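Local coordinates for SusD-like carbohydrate binding protein (Bacteroides vulgatus, PDB 3LEW) that probably binds carbohydrate at the outer membrane as a member of the SusD family, consistent with a part in nutrient capture, at residues W219-L230 against I349-L360. Numbering follows the deposited sequence.
Sequences WEKAKTYSDKLL and IYLINAEAKAHL
Asn-353 is the knob in a hole formed by Lys-223, Ser-226, Asp-227 and Leu-230, and its amide carries most of the polar contact. With CG anti to the backbone N, Asn-353 ND2 reaches the other helix and donates twice. One bond runs almost straight to Ser-226 OG (2.9 Å, 170° at the hydrogen), with the acceptor in the amide plane. The other, more bent, goes from Asn-353 ND2 to Asp-227 OD1 at 2.8 Å, meeting that oxygen from above the carboxylate plane. Lys-357 NZ forms a salt bridge on the syn side of the same Asp-227 OD1 and also donates to Asn-353 OD1 (2.8 Å), so both ends of the amide are engaged and its rotation is fixed. Ser-226 OG donates to Ala-222 O (2.6 Å), which already accepts from Ser-226 N, and a water links Asp-227 OD2 to Lys-357 NZ.

Aromatic contact closes one end. The rings of Trp-219 and His-359 form an offset stack, with planes 2° apart and the six-membered ring 3.6 Å from the imidazole between centroids, while His-359 CB makes a CH-pi contact over the indole's five-membered ring.

Apolar contacts complete the interface: Ala-222 CB meets Ala-356 CB at 3.8 Å, Ile-349 CG2 packs against Leu-230 CG, and Leu-230 CD2 lies over the Tyr-350 ring face. Leu-360 CD1 touches Lys-223 CD (3.6 Å), with Leu-360 CG beside Trp-219 CB.

The helices run roughly antiparallel (145°), their segment axes 8.4 Å apart at closest approach. Helix 202-215 packs against Trp-219 and Ser-226, and helix 365-376 against Asn-353 and Lys-357, helical packing that suits a family of the TPR clan; Lys-357 has a further salt-bridge partner in Asp-364, just ahead of helix 365-376.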
ATOM      1  N   TRP A 219      -6.263  14.377 -13.017  1.00 14.28           N
ATOM      2  CA  TRP A 219      -5.422  13.706 -14.004  1.00 14.43           C
ATOM      3  C   TRP A 219      -4.280  14.606 -14.484  1.00 14.37           C
ATOM      4  O   TRP A 219      -3.154  14.143 -14.614  1.00 13.01           O
ATOM      5  CB  TRP A 219      -6.247  13.229 -15.203  1.00 15.81           C
ATOM      6  CG  TRP A 219      -7.524  12.524 -14.850  1.00 15.79           C
ATOM      7  CD1 TRP A 219      -8.789  12.858 -15.259  1.00 17.48           C
ATOM      8  CD2 TRP A 219      -7.663  11.354 -14.039  1.00 14.63           C
ATOM      9  NE1 TRP A 219      -9.706  11.986 -14.730  1.00 17.78           N
ATOM     10  CE2 TRP A 219      -9.042  11.046 -13.985  1.00 15.14           C
ATOM     11  CE3 TRP A 219      -6.772  10.557 -13.334  1.00 16.38           C
ATOM     12  CZ2 TRP A 219      -9.531   9.959 -13.270  1.00 16.93           C
ATOM     13  CZ3 TRP A 219      -7.258   9.471 -12.627  1.00 16.94           C
ATOM     14  CH2 TRP A 219      -8.647   9.205 -12.593  1.00 15.97           C
ATOM     15  N   GLU A 220      -4.588  15.869 -14.791  1.00 14.41           N
ATOM     16  CA  GLU A 220      -3.575  16.821 -15.269  1.00 16.05           C
ATOM     17  C   GLU A 220      -2.444  16.970 -14.248  1.00 15.17           C
ATOM     18  O   GLU A 220      -1.260  16.899 -14.599  1.00 13.16           O
ATOM     19  CB  GLU A 220      -4.208  18.171 -15.558  1.00 17.42           C
ATOM     20  CG  GLU A 220      -3.439  19.042 -16.517  1.00 24.48           C
ATOM     21  CD  GLU A 220      -3.569  18.523 -17.957  1.00 28.84           C
ATOM     22  OE1 GLU A 220      -4.674  18.646 -18.600  1.00 35.11           O
ATOM     23  OE2 GLU A 220      -2.561  17.980 -18.413  1.00 28.17           O
ATOM     24  N   LYS A 221      -2.805  17.114 -12.969  1.00 14.32           N
ATOM     25  CA  LYS A 221      -1.782  17.190 -11.917  1.00 14.55           C
ATOM     26  C   LYS A 221      -0.969  15.894 -11.791  1.00 13.80           C
ATOM     27  O   LYS A 221       0.238  15.935 -11.624  1.00 15.06           O
ATOM     28  CB  LYS A 221      -2.428  17.555 -10.599  1.00 14.71           C
ATOM     29  CG  LYS A 221      -2.794  19.040 -10.472  1.00 16.00           C
ATOM     30  CD  LYS A 221      -3.209  19.381  -9.035  1.00 18.87           C
ATOM     31  CE  LYS A 221      -3.510  20.863  -8.951  1.00 20.42           C
ATOM     32  NZ  LYS A 221      -3.691  21.341  -7.573  1.00 20.23           N
ATOM     33  N   ALA A 222      -1.641  14.747 -11.847  1.00 12.73           N
ATOM     34  CA  ALA A 222      -0.979  13.443 -11.720  1.00 12.51           C
ATOM     35  C   ALA A 222       0.032  13.266 -12.833  1.00 12.14           C
ATOM     36  O   ALA A 222       1.155  12.796 -12.615  1.00 13.02           O
ATOM     37  CB  ALA A 222      -2.016  12.283 -11.743  1.00 12.71           C
ATOM     38  N   LYS A 223      -0.369  13.652 -14.035  1.00 13.05           N
ATOM     39  CA  LYS A 223       0.552  13.644 -15.195  1.00 13.30           C
ATOM     40  C   LYS A 223       1.736  14.593 -14.970  1.00 13.68           C
ATOM     41  O   LYS A 223       2.897  14.241 -15.246  1.00 14.05           O
ATOM     42  CB  LYS A 223      -0.211  14.032 -16.473  1.00 14.02           C
ATOM     43  CG  LYS A 223       0.697  14.458 -17.661  1.00 15.38           C
ATOM     44  CD  LYS A 223      -0.066  14.799 -18.899  1.00 17.96           C
ATOM     45  CE  LYS A 223       0.836  15.387 -19.999  1.00 20.92           C
ATOM     46  NZ  LYS A 223       0.109  15.569 -21.294  1.00 19.32           N
ATOM     47  N   THR A 224       1.447  15.802 -14.515  1.00 13.43           N
ATOM     48  CA  THR A 224       2.492  16.834 -14.336  1.00 14.20           C
ATOM     49  C   THR A 224       3.541  16.398 -13.333  1.00 13.71           C
ATOM     50  O   THR A 224       4.759  16.454 -13.605  1.00 14.66           O
ATOM     51  CB  THR A 224       1.894  18.177 -13.894  1.00 14.70           C
ATOM     52  OG1 THR A 224       1.088  18.685 -14.959  1.00 17.17           O
ATOM     53  CG2 THR A 224       2.994  19.194 -13.531  1.00 16.14           C
ATOM     54  N   TYR A 225       3.091  15.905 -12.186  1.00 14.08           N
ATOM     55  CA  TYR A 225       4.027  15.552 -11.143  1.00 13.03           C
ATOM     56  C   TYR A 225       4.773  14.254 -11.487  1.00 13.64           C
ATOM     57  O   TYR A 225       5.963  14.126 -11.197  1.00 13.58           O
ATOM     58  CB  TYR A 225       3.333  15.488  -9.797  1.00 13.23           C
ATOM     59  CG  TYR A 225       2.742  16.817  -9.335  1.00 12.92           C
ATOM     60  CD1 TYR A 225       3.526  17.959  -9.259  1.00 13.57           C
ATOM     61  CD2 TYR A 225       1.409  16.911  -8.961  1.00 13.96           C
ATOM     62  CE1 TYR A 225       2.983  19.176  -8.841  1.00 16.46           C
ATOM     63  CE2 TYR A 225       0.860  18.114  -8.534  1.00 16.08           C
ATOM     64  CZ  TYR A 225       1.637  19.235  -8.476  1.00 14.68           C
ATOM     65  OH  TYR A 225       1.132  20.479  -8.072  1.00 18.51           O
ATOM     66  N   SER A 226       4.094  13.267 -12.090  1.00 13.38           N
ATOM     67  CA  SER A 226       4.795  12.014 -12.441  1.00 13.21           C
ATOM     68  C   SER A 226       5.768  12.230 -13.615  1.00 13.22           C
ATOM     69  O   SER A 226       6.845  11.602 -13.648  1.00 13.44           O
ATOM     70  CB  SER A 226       3.784  10.882 -12.702  1.00 13.54           C
ATOM     71  OG  SER A 226       2.870  11.216 -13.727  1.00 12.69           O
ATOM     72  N   ASP A 227       5.412  13.077 -14.580  1.00 13.58           N
ATOM     73  CA  ASP A 227       6.368  13.473 -15.618  1.00 14.08           C
ATOM     74  C   ASP A 227       7.651  14.078 -14.979  1.00 14.01           C
ATOM     75  O   ASP A 227       8.772  13.732 -15.361  1.00 14.38           O
ATOM     76  CB  ASP A 227       5.744  14.519 -16.569  1.00 14.02           C
ATOM     77  CG  ASP A 227       4.944  13.909 -17.750  1.00 15.94           C
ATOM     78  OD1 ASP A 227       5.000  12.687 -18.043  1.00 16.09           O
ATOM     79  OD2 ASP A 227       4.283  14.723 -18.446  1.00 18.07           O
ATOM     80  N   LYS A 228       7.484  15.002 -14.038  1.00 14.89           N
ATOM     81  CA  LYS A 228       8.650  15.650 -13.359  1.00 15.23           C
ATOM     82  C   LYS A 228       9.521  14.616 -12.688  1.00 14.64           C
ATOM     83  O   LYS A 228      10.742  14.684 -12.776  1.00 15.41           O
ATOM     84  CB  LYS A 228       8.175  16.659 -12.304  1.00 16.14           C
ATOM     85  CG  LYS A 228       7.660  17.991 -12.871  1.00 20.86           C
ATOM     86  CD  LYS A 228       7.045  18.953 -11.792  1.00 25.56           C
ATOM     87  CE  LYS A 228       6.740  20.370 -12.342  1.00 28.62           C
ATOM     88  NZ  LYS A 228       7.946  21.235 -12.316  1.00 30.22           N
ATOM     89  N   LEU A 229       8.884  13.667 -11.987  1.00 14.52           N
ATOM     90  CA  LEU A 229       9.585  12.580 -11.287  1.00 14.20           C
ATOM     91  C   LEU A 229      10.362  11.731 -12.289  1.00 13.73           C
ATOM     92  O   LEU A 229      11.596  11.566 -12.162  1.00 14.09           O
ATOM     93  CB  LEU A 229       8.632  11.754 -10.435  1.00 15.19           C
ATOM     94  CG  LEU A 229       9.337  10.845  -9.414  1.00 15.15           C
ATOM     95  CD1 LEU A 229       8.424  10.408  -8.285  1.00 15.94           C
ATOM     96  CD2 LEU A 229      10.003   9.619 -10.071  1.00 16.06           C
ATOM     97  N   LEU A 230       9.706  11.306 -13.360  1.00 14.68           N
ATOM     98  CA  LEU A 230      10.393  10.438 -14.319  1.00 15.07           C
ATOM     99  C   LEU A 230      11.524  11.143 -15.064  1.00 15.68           C
ATOM    100  O   LEU A 230      12.491  10.472 -15.484  1.00 15.78           O
ATOM    101  CB  LEU A 230       9.400   9.840 -15.304  1.00 15.83           C
ATOM    102  CG  LEU A 230       8.378   8.861 -14.744  1.00 16.51           C
ATOM    103  CD1 LEU A 230       7.269   8.521 -15.775  1.00 18.06           C
ATOM    104  CD2 LEU A 230       9.070   7.583 -14.218  1.00 16.54           C
ATOM    105  N   ILE A 349       5.317   4.793 -10.501  1.00 13.05           N
ATOM    106  CA  ILE A 349       5.264   6.120 -11.142  1.00 13.69           C
ATOM    107  C   ILE A 349       5.039   5.973 -12.633  1.00 13.37           C
ATOM    108  O   ILE A 349       4.250   6.719 -13.198  1.00 12.96           O
ATOM    109  CB  ILE A 349       6.518   6.971 -10.838  1.00 13.92           C
ATOM    110  CG1 ILE A 349       6.817   7.006  -9.322  1.00 14.78           C
ATOM    111  CG2 ILE A 349       6.371   8.375 -11.418  1.00 14.36           C
ATOM    112  CD1 ILE A 349       5.592   7.487  -8.444  1.00 14.47           C
ATOM    113  N   TYR A 350       5.667   4.981 -13.270  1.00 12.72           N
ATOM    114  CA  TYR A 350       5.370   4.707 -14.687  1.00 13.01           C
ATOM    115  C   TYR A 350       3.882   4.378 -14.864  1.00 12.68           C
ATOM    116  O   TYR A 350       3.227   4.847 -15.783  1.00 13.10           O
ATOM    117  CB  TYR A 350       6.154   3.505 -15.210  1.00 13.30           C
ATOM    118  CG  TYR A 350       7.553   3.764 -15.712  1.00 13.20           C
ATOM    119  CD1 TYR A 350       8.633   3.838 -14.839  1.00 14.89           C
ATOM    120  CD2 TYR A 350       7.797   3.886 -17.057  1.00 13.83           C
ATOM    121  CE1 TYR A 350       9.923   4.031 -15.288  1.00 14.16           C
ATOM    122  CE2 TYR A 350       9.104   4.098 -17.529  1.00 14.12           C
ATOM    123  CZ  TYR A 350      10.170   4.137 -16.634  1.00 13.95           C
ATOM    124  OH  TYR A 350      11.468   4.320 -17.139  1.00 15.12           O
ATOM    125  N   LEU A 351       3.349   3.573 -13.955  1.00 11.77           N
ATOM    126  CA  LEU A 351       1.935   3.168 -14.042  1.00 12.61           C
ATOM    127  C   LEU A 351       0.963   4.326 -13.756  1.00 12.64           C
ATOM    128  O   LEU A 351      -0.047   4.440 -14.429  1.00 14.32           O
ATOM    129  CB  LEU A 351       1.682   2.016 -13.073  1.00 12.09           C
ATOM    130  CG  LEU A 351       2.266   0.664 -13.559  1.00 12.36           C
ATOM    131  CD1 LEU A 351       2.374  -0.279 -12.348  1.00 13.63           C
ATOM    132  CD2 LEU A 351       1.350   0.036 -14.635  1.00 15.27           C
ATOM    133  N   ILE A 352       1.282   5.189 -12.783  1.00 12.53           N
ATOM    134  CA  ILE A 352       0.491   6.395 -12.511  1.00 12.35           C
ATOM    135  C   ILE A 352       0.494   7.345 -13.739  1.00 12.52           C
ATOM    136  O   ILE A 352      -0.543   7.858 -14.127  1.00 11.82           O
ATOM    137  CB  ILE A 352       1.007   7.188 -11.277  1.00 11.60           C
ATOM    138  CG1 ILE A 352       0.789   6.405  -9.951  1.00 13.37           C
ATOM    139  CG2 ILE A 352       0.340   8.600 -11.160  1.00 14.22           C
ATOM    140  CD1 ILE A 352       1.570   6.900  -8.789  1.00 11.90           C
ATOM    141  N   ASN A 353       1.678   7.586 -14.276  1.00 13.22           N
ATOM    142  CA  ASN A 353       1.836   8.383 -15.486  1.00 13.37           C
ATOM    143  C   ASN A 353       0.983   7.826 -16.639  1.00 13.67           C
ATOM    144  O   ASN A 353       0.216   8.573 -17.293  1.00 13.29           O
ATOM    145  CB  ASN A 353       3.315   8.480 -15.832  1.00 13.70           C
ATOM    146  CG  ASN A 353       3.609   9.509 -16.877  1.00 15.91           C
ATOM    147  OD1 ASN A 353       3.885   9.146 -18.025  1.00 15.79           O
ATOM    148  ND2 ASN A 353       3.607  10.823 -16.497  1.00 13.92           N
ATOM    149  N   ALA A 354       1.083   6.514 -16.879  1.00 13.51           N
ATOM    150  CA  ALA A 354       0.250   5.864 -17.900  1.00 13.78           C
ATOM    151  C   ALA A 354      -1.237   6.049 -17.672  1.00 13.02           C
ATOM    152  O   ALA A 354      -1.973   6.419 -18.579  1.00 14.10           O
ATOM    153  CB  ALA A 354       0.583   4.361 -18.050  1.00 13.79           C
ATOM    154  N   GLU A 355      -1.696   5.827 -16.455  1.00 12.68           N
ATOM    155  CA  GLU A 355      -3.123   5.927 -16.163  1.00 12.89           C
ATOM    156  C   GLU A 355      -3.671   7.368 -16.273  1.00 13.33           C
ATOM    157  O   GLU A 355      -4.747   7.597 -16.836  1.00 12.38           O
ATOM    158  CB  GLU A 355      -3.418   5.330 -14.771  1.00 13.47           C
ATOM    159  CG  GLU A 355      -4.900   5.273 -14.499  1.00 14.20           C
ATOM    160  CD  GLU A 355      -5.287   4.546 -13.199  1.00 14.80           C
ATOM    161  OE1 GLU A 355      -4.456   3.786 -12.636  1.00 15.47           O
ATOM    162  OE2 GLU A 355      -6.489   4.717 -12.796  1.00 15.21           O
ATOM    163  N   ALA A 356      -2.922   8.341 -15.738  1.00 12.26           N
ATOM    164  CA  ALA A 356      -3.326   9.727 -15.851  1.00 12.61           C
ATOM    165  C   ALA A 356      -3.419  10.108 -17.333  1.00 12.78           C
ATOM    166  O   ALA A 356      -4.396  10.712 -17.781  1.00 12.12           O
ATOM    167  CB  ALA A 356      -2.324  10.617 -15.134  1.00 12.47           C
ATOM    168  N   LYS A 357      -2.415   9.711 -18.100  1.00 12.46           N
ATOM    169  CA  LYS A 357      -2.441   9.998 -19.533  1.00 12.03           C
ATOM    170  C   LYS A 357      -3.643   9.326 -20.289  1.00 12.42           C
ATOM    171  O   LYS A 357      -4.206   9.918 -21.215  1.00 11.65           O
ATOM    172  CB  LYS A 357      -1.088   9.663 -20.168  1.00 12.33           C
ATOM    173  CG  LYS A 357      -0.022  10.692 -19.804  1.00 11.14           C
ATOM    174  CD  LYS A 357       1.370  10.262 -20.213  1.00 11.26           C
ATOM    175  CE  LYS A 357       2.369  11.418 -19.973  1.00 12.57           C
ATOM    176  NZ  LYS A 357       3.802  10.937 -20.197  1.00 13.84           N
ATOM    177  N   ALA A 358      -4.013   8.118 -19.893  1.00 12.98           N
ATOM    178  CA  ALA A 358      -5.168   7.402 -20.487  1.00 13.29           C
ATOM    179  C   ALA A 358      -6.448   8.206 -20.252  1.00 14.09           C
ATOM    180  O   ALA A 358      -7.211   8.424 -21.172  1.00 14.59           O
ATOM    181  CB  ALA A 358      -5.302   5.984 -19.921  1.00 13.12           C
ATOM    182  N   HIS A 359      -6.620   8.726 -19.045  1.00 14.84           N
ATOM    183  CA  HIS A 359      -7.765   9.595 -18.733  1.00 15.39           C
ATOM    184  C   HIS A 359      -7.765  10.899 -19.495  1.00 15.15           C
ATOM    185  O   HIS A 359      -8.827  11.436 -19.795  1.00 15.96           O
ATOM    186  CB  HIS A 359      -7.865   9.884 -17.226  1.00 15.36           C
ATOM    187  CG  HIS A 359      -8.482   8.763 -16.457  1.00 17.44           C
ATOM    188  ND1 HIS A 359      -9.835   8.493 -16.526  1.00 24.87           N
ATOM    189  CD2 HIS A 359      -7.944   7.814 -15.668  1.00 22.85           C
ATOM    190  CE1 HIS A 359     -10.101   7.443 -15.773  1.00 22.78           C
ATOM    191  NE2 HIS A 359      -8.977   7.000 -15.253  1.00 20.18           N
ATOM    192  N   LEU A 360      -6.578  11.414 -19.809  1.00 14.44           N
ATOM    193  CA  LEU A 360      -6.422  12.643 -20.572  1.00 14.50           C
ATOM    194  C   LEU A 360      -6.428  12.435 -22.098  1.00 15.45           C
ATOM    195  O   LEU A 360      -6.305  13.389 -22.863  1.00 15.10           O
ATOM    196  CB  LEU A 360      -5.106  13.312 -20.172  1.00 14.38           C
ATOM    197  CG  LEU A 360      -5.050  13.868 -18.743  1.00 14.48           C
ATOM    198  CD1 LEU A 360      -3.635  14.333 -18.419  1.00 16.02           C
ATOM    199  CD2 LEU A 360      -6.018  15.032 -18.594  1.00 16.90           C
TER
HETATM  200  O   HOH W   1       4.448  13.884 -20.975  1.00 24.73           O